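Local coordinates for methyltransferase-like protein (Saccharopolyspora spinosa, PDB 4PNE) that catalyses a [4+2] cycloaddition in spinosyn biosynthesis, on a fold like that of S-adenosylmethionine-dependent methyltransferases, at residues Val39-Met42 / Tyr43-Val46. Sequence-based numbering, arbitrary orientation.
With SAH (S-adenosyl-L-homocysteine), chain C.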
loop_
_atom_site.group_PDB
_atom_site.type_symbol
_atom_site.label_atom_id
_atom_site.label_comp_id
_atom_site.label_asym_id
_atom_site.label_seq_id
_atom_site.Cartn_x
_atom_site.Cartn_y
_atom_site.Cartn_z
ATOM N N VAL A 39 4.758 2.669 13.550
ATOM C CA VAL A 39 4.665 2.785 12.116
ATOM C C VAL A 39 4.131 4.179 11.762
ATOM O O VAL A 39 4.671 4.831 10.874
ATOM C CB VAL A 39 3.766 1.680 11.519
ATOM C CG1 VAL A 39 3.564 1.918 10.031
ATOM C CG2 VAL A 39 4.398 0.330 11.752
ATOM N N GLY A 40 3.094 4.653 12.447
ATOM C CA GLY A 40 2.562 5.977 12.152
ATOM C C GLY A 40 3.622 7.059 12.349
ATOM O O GLY A 40 3.748 7.987 11.560
ATOM N N GLN A 41 4.397 6.912 13.406
ATOM C CA GLN A 41 5.468 7.859 13.701
ATOM C C GLN A 41 6.520 7.862 12.588
ATOM O O GLN A 41 6.998 8.927 12.178
ATOM C CB GLN A 41 6.101 7.505 15.060
ATOM C CG GLN A 41 7.299 8.339 15.508
ATOM C CD GLN A 41 7.030 9.831 15.524
ATOM O OE1 GLN A 41 5.909 10.271 15.793
ATOM N NE2 GLN A 41 8.071 10.621 15.277
ATOM N N MET A 42 6.856 6.679 12.086
ATOM C CA MET A 42 7.860 6.594 11.043
ATOM C C MET A 42 7.345 7.332 9.825
ATOM O O MET A 42 8.058 8.117 9.228
ATOM C CB MET A 42 8.204 5.142 10.724
ATOM C CG MET A 42 9.353 4.958 9.723
ATOM S SD MET A 42 10.919 5.860 10.026
ATOM C CE MET A 42 11.839 5.577 8.515
ATOM N N TYR A 43 6.091 7.091 9.461
ATOM C CA TYR A 43 5.530 7.803 8.304
ATOM C C TYR A 43 5.372 9.290 8.578
ATOM O O TYR A 43 5.511 10.118 7.668
ATOM C CB TYR A 43 4.187 7.176 7.894
ATOM C CG TYR A 43 4.378 6.003 6.972
ATOM C CD1 TYR A 43 4.774 6.200 5.653
ATOM C CD2 TYR A 43 4.198 4.699 7.419
ATOM C CE1 TYR A 43 4.970 5.154 4.814
ATOM C CE2 TYR A 43 4.416 3.617 6.554
ATOM C CZ TYR A 43 4.802 3.881 5.261
ATOM O OH TYR A 43 5.023 2.870 4.370
ATOM N N ASP A 44 5.105 9.652 9.826
ATOM C CA ASP A 44 5.034 11.087 10.180
ATOM C C ASP A 44 6.376 11.776 9.834
ATOM O O ASP A 44 6.408 12.921 9.345
ATOM C CB ASP A 44 4.710 11.297 11.670
ATOM C CG ASP A 44 3.246 11.014 12.031
ATOM O OD1 ASP A 44 2.362 10.933 11.150
ATOM O OD2 ASP A 44 2.995 10.876 13.236
ATOM N N LEU A 45 7.456 11.070 10.143
ATOM C CA LEU A 45 8.799 11.568 9.928
ATOM C C LEU A 45 9.220 11.576 8.469
ATOM O O LEU A 45 9.850 12.528 8.037
ATOM C CB LEU A 45 9.802 10.750 10.737
ATOM C CG LEU A 45 9.725 10.952 12.242
ATOM C CD1 LEU A 45 10.638 9.951 12.958
ATOM C CD2 LEU A 45 10.073 12.380 12.599
ATOM N N VAL A 46 8.894 10.530 7.719
ATOM C CA VAL A 46 9.408 10.365 6.362
ATOM C C VAL A 46 8.538 11.059 5.318
ATOM O O VAL A 46 8.987 11.349 4.222
ATOM C CB VAL A 46 9.548 8.854 5.996
ATOM C CG1 VAL A 46 8.232 8.252 5.625
ATOM C CG2 VAL A 46 10.511 8.684 4.830
HETATM N N SAH C . -1.793 2.446 0.036
HETATM C CA SAH C . -0.984 3.668 0.015
HETATM C CB SAH C . 0.130 3.703 1.057
HETATM C CG SAH C . 0.991 2.476 1.236
HETATM S SD SAH C . 2.342 2.807 2.376
HETATM C C SAH C . -0.412 3.861 -1.363
HETATM O O SAH C . 0.036 4.948 -1.681
HETATM O OXT SAH C . -0.487 2.942 -2.184
HETATM C "C5'" SAH C . 1.697 1.869 3.785
HETATM C "C4'" SAH C . 0.501 2.521 4.463
HETATM O "O4'" SAH C . -0.070 1.614 5.397
HETATM C "C3'" SAH C . 0.838 3.768 5.262
HETATM O "O3'" SAH C . -0.147 4.726 4.921
HETATM C "C2'" SAH C . 0.735 3.315 6.709
HETATM O "O2'" SAH C . 0.437 4.317 7.680
HETATM C "C1'" SAH C . -0.371 2.266 6.603
HETATM N N9 SAH C . -0.400 1.350 7.758
HETATM C C8 SAH C . 0.598 0.644 8.347
HETATM N N7 SAH C . 0.111 -0.031 9.413
HETATM C C5 SAH C . -1.201 0.259 9.513
HETATM C C6 SAH C . -2.182 -0.120 10.405
HETATM N N6 SAH C . -1.930 -0.952 11.404
HETATM N N1 SAH C . -3.441 0.332 10.230
HETATM C C2 SAH C . -3.758 1.185 9.194
HETATM N N3 SAH C . -2.785 1.607 8.333
HETATM C C4 SAH C . -1.532 1.121 8.481
#
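Val39 and Tyr43 sit one turn apart on helix 36-54 and point the same way, into the S-adenosyl-L-homocysteine pocket. CG1 of Val39 lies in the plane of the tyrosine ring, at its edge, 3.9 Å from Tyr43 CD2. With this methyl anti to the backbone N (chi1 174°), it also reaches the adenine, 3.6 Å from C8 of the ligand. The Tyr43 ring turns one face to the ribose, where C3' of the ligand lies over the rim. Its hydroxyl continues to the thioether: Tyr43 OH is 3.3 Å from the ligand SD. Glu172 OE2 is hydrogen-bonded to the same hydroxyl. This is the tightly packed side.

Four backbone bonds join the two turns. The bond from Tyr43 N to Val39 O is 3.0 Å long and nearly straight, 169° at the hydrogen. The next, from Asp44 N to Gly40 O, is 2.8 Å and more bent.

Gly40 is buried and meets Asp44 through its carbonyl O. CG of Asp44 lies beside its own backbone N (chi1 -74°), 3.1 Å from Gly40 O. Asp44 OD1 is held by Ser124 OG and by the backbone N of Val126, which ties helix 36-54 to the loop after strand 117-122 and to the start of helix 125-138.

The solvent side is looser. Gln41 is exposed, and its chain, bent at chi2, carries NE2 across the Leu45 side chain, 3.5 Å from Leu45 CG. Its amide stands almost perpendicular to the Asp44 carboxylate. Met42, Leu45 and Val46 instead meet helix 271-281, through Trp276 and Val273.

Residues i and i+4 of this helix line the S-adenosyl-L-homocysteine site of a Rossmann-like methyltransferase fold, here in a [4+2]-cyclase.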